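Local atomic coordinates of transcriptional regulator, LysR family (Eggerthella lenta, PDB entry 4PZJ), a protein that probably binds cis-regulatory DNA and controls transcription as a LysR-type regulator, this chain being its N-terminal winged helix-turn-helix domain. Residues 15-19 with 54-58. Residues are numbered along the deposited sequence; the frame is centred on the assembly and turned at random.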
ATOM      1  N   THR A  15       4.411   2.833  17.108  1.00 22.79           N
ATOM      2  CA  THR A  15       4.371   2.345  18.483  1.00 22.91           C
ATOM      3  C   THR A  15       4.341   0.803  18.588  1.00 21.89           C
ATOM      4  O   THR A  15       4.777   0.229  19.591  1.00 22.94           O
ATOM      5  CB  THR A  15       3.160   2.866  19.240  1.00 22.09           C
ATOM      6  OG1 THR A  15       1.978   2.403  18.605  1.00 23.48           O
ATOM      7  CG2 THR A  15       3.120   4.398  19.274  1.00 21.84           C
HETATM    8  N   MSE A  16       3.793   0.174  17.551  1.00 22.79           N
HETATM    9  CA  MSE A  16       3.527  -1.279  17.489  1.00 23.88           C
HETATM   10  C   MSE A  16       2.745  -1.694  18.724  1.00 24.85           C
HETATM   11  O   MSE A  16       2.936  -2.758  19.303  1.00 24.28           O
HETATM   12  CB  MSE A  16       4.843  -2.019  17.257  1.00 22.70           C
HETATM   13  CG  MSE A  16       5.378  -1.759  15.845  1.00 24.54           C
HETATM   14 SE   MSE A  16       4.267  -2.388  14.310  1.00 30.38          SE
HETATM   15  CE  MSE A  16       4.457  -4.131  14.937  1.00 22.05           C
ATOM     16  N   ASN A  17       1.816  -0.852  19.161  1.00 24.78           N
ATOM     17  CA  ASN A  17       1.098  -1.103  20.381  1.00 22.25           C
ATOM     18  C   ASN A  17      -0.155  -0.256  20.285  1.00 23.98           C
ATOM     19  O   ASN A  17      -0.087   0.935  20.400  1.00 23.80           O
ATOM     20  CB  ASN A  17       1.980  -0.679  21.571  1.00 24.69           C
ATOM     21  CG  ASN A  17       1.335  -0.859  22.923  1.00 30.24           C
ATOM     22  OD1 ASN A  17       0.116  -0.966  23.065  1.00 26.20           O
ATOM     23  ND2 ASN A  17       2.177  -0.907  23.957  1.00 30.86           N
ATOM     24  N   TYR A  18      -1.308  -0.873  20.130  1.00 22.28           N
ATOM     25  CA  TYR A  18      -2.509  -0.032  19.981  1.00 21.87           C
ATOM     26  C   TYR A  18      -2.887   0.842  21.174  1.00 25.74           C
ATOM     27  O   TYR A  18      -3.320   1.988  20.961  1.00 24.24           O
ATOM     28  CB  TYR A  18      -3.724  -0.916  19.684  1.00 22.37           C
ATOM     29  CG  TYR A  18      -3.948  -1.313  18.254  1.00 23.74           C
ATOM     30  CD1 TYR A  18      -3.023  -2.089  17.547  1.00 24.23           C
ATOM     31  CD2 TYR A  18      -5.141  -0.975  17.583  1.00 24.93           C
ATOM     32  CE1 TYR A  18      -3.242  -2.452  16.220  1.00 23.47           C
ATOM     33  CE2 TYR A  18      -5.355  -1.340  16.267  1.00 23.63           C
ATOM     34  CZ  TYR A  18      -4.411  -2.121  15.588  1.00 23.95           C
ATOM     35  OH  TYR A  18      -4.604  -2.527  14.306  1.00 28.19           O
ATOM     36  N   THR A  19      -2.830   0.320  22.405  1.00 24.55           N
ATOM     37  CA  THR A  19      -3.229   1.137  23.586  1.00 24.12           C
ATOM     38  C   THR A  19      -2.280   2.316  23.719  1.00 24.92           C
ATOM     39  O   THR A  19      -2.702   3.394  24.080  1.00 25.19           O
ATOM     40  CB  THR A  19      -3.331   0.364  24.893  1.00 27.08           C
ATOM     41  OG1 THR A  19      -2.129  -0.379  25.125  1.00 26.05           O
ATOM     42  CG2 THR A  19      -4.497  -0.597  24.843  1.00 26.87           C
ATOM     43  N   LYS A  54       2.247 -11.518  19.416  1.00 39.77           N
ATOM     44  CA  LYS A  54       3.023 -10.287  19.188  1.00 34.91           C
ATOM     45  C   LYS A  54       2.503  -9.526  17.961  1.00 26.91           C
ATOM     46  O   LYS A  54       2.209 -10.137  16.963  1.00 28.43           O
ATOM     47  CB  LYS A  54       4.498 -10.605  19.007  1.00 38.63           C
ATOM     48  CG  LYS A  54       5.369  -9.358  18.919  1.00 44.67           C
ATOM     49  CD  LYS A  54       6.871  -9.640  18.969  1.00 56.05           C
ATOM     50  CE  LYS A  54       7.622  -8.357  19.311  1.00 60.53           C
ATOM     51  NZ  LYS A  54       9.110  -8.476  19.334  1.00 66.73           N
ATOM     52  N   LEU A  55       2.342  -8.206  18.080  1.00 26.29           N
ATOM     53  CA  LEU A  55       1.883  -7.396  16.951  1.00 25.60           C
ATOM     54  C   LEU A  55       2.916  -7.378  15.812  1.00 24.04           C
ATOM     55  O   LEU A  55       4.134  -7.184  16.059  1.00 26.72           O
ATOM     56  CB  LEU A  55       1.517  -5.953  17.372  1.00 24.54           C
ATOM     57  CG  LEU A  55       0.757  -5.148  16.311  1.00 23.13           C
ATOM     58  CD1 LEU A  55      -0.651  -5.714  16.118  1.00 21.97           C
ATOM     59  CD2 LEU A  55       0.617  -3.673  16.635  1.00 25.65           C
ATOM     60  N   GLN A  56       2.422  -7.541  14.590  1.00 22.91           N
ATOM     61  CA  GLN A  56       3.191  -7.513  13.374  1.00 26.01           C
ATOM     62  C   GLN A  56       2.592  -6.519  12.368  1.00 24.74           C
ATOM     63  O   GLN A  56       1.375  -6.359  12.302  1.00 24.59           O
ATOM     64  CB  GLN A  56       3.150  -8.891  12.696  1.00 30.64           C
ATOM     65  CG  GLN A  56       3.476 -10.084  13.591  1.00 31.87           C
ATOM     66  CD  GLN A  56       4.880 -10.042  14.173  1.00 35.73           C
ATOM     67  OE1 GLN A  56       5.789  -9.404  13.641  1.00 39.41           O
ATOM     68  NE2 GLN A  56       5.062 -10.728  15.298  1.00 41.27           N
ATOM     69  N   LEU A  57       3.454  -5.892  11.587  1.00 22.27           N
ATOM     70  CA  LEU A  57       3.051  -5.084  10.464  1.00 23.06           C
ATOM     71  C   LEU A  57       3.000  -6.045   9.284  1.00 24.84           C
ATOM     72  O   LEU A  57       3.981  -6.767   8.985  1.00 24.71           O
ATOM     73  CB  LEU A  57       4.066  -3.987  10.194  1.00 24.10           C
ATOM     74  CG  LEU A  57       3.724  -3.019   9.100  1.00 23.01           C
ATOM     75  CD1 LEU A  57       2.601  -2.074   9.550  1.00 24.60           C
ATOM     76  CD2 LEU A  57       4.945  -2.177   8.749  1.00 23.85           C
ATOM     77  N   THR A  58       1.864  -6.111   8.606  1.00 22.38           N
ATOM     78  CA  THR A  58       1.737  -6.970   7.443  1.00 23.21           C
ATOM     79  C   THR A  58       2.494  -6.468   6.208  1.00 23.17           C
ATOM     80  O   THR A  58       3.066  -5.368   6.218  1.00 22.05           O
ATOM     81  CB  THR A  58       0.278  -7.141   7.032  1.00 23.10           C
ATOM     82  OG1 THR A  58      -0.187  -5.880   6.525  1.00 21.57           O
ATOM     83  CG2 THR A  58      -0.547  -7.576   8.165  1.00 25.33           C
TER
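The CD2 methyl of Leu55 sits between the backbone of Met16 and the ring edge of Tyr18. Its CG is anti to the backbone N (chi1 -168°), which brings CD2 against the Met16-Asn17 peptide. There CD2 of Leu55 lies 3.6 Å from the carbonyl carbon C of Met16. The same methyl meets the Tyr18 ring at its edge, near the ring plane, with CD2 of Leu55 4.1 Å from CE1 of Tyr18; the two side chains cross at about a right angle. Met16, a selenomethionine in this crystal, comes from the other segment, and bends at chi2 and chi3 (-63° and -61°) bring its end onto the backbone of strand 54-57. Its CE ends 3.3 Å from the carbonyl O of Leu55. The same CE is 4.1 Å from CG of Leu55. SE of Met16 lies 4.4 Å from CB of Leu57. In the winged helix-turn-helix fold of LysR regulators, strands 48-51 and 54-57 form the wing, and this contact sets that hairpin against the start of helix 18-25, the first helix of the helix-turn-helix. No hydrogen bond crosses between the segments; methyl groups pack on side chains and on peptide groups of the opposite backbone. Asn17 N-caps helix 18-25 through OD1 to the backbone N of Arg20. Beyond the pair, Tyr18 packs on Val32, Ser33 and Ile36 of helix 29-43, and Leu55 also touches Phe48 and Tyr50 on the partner strand.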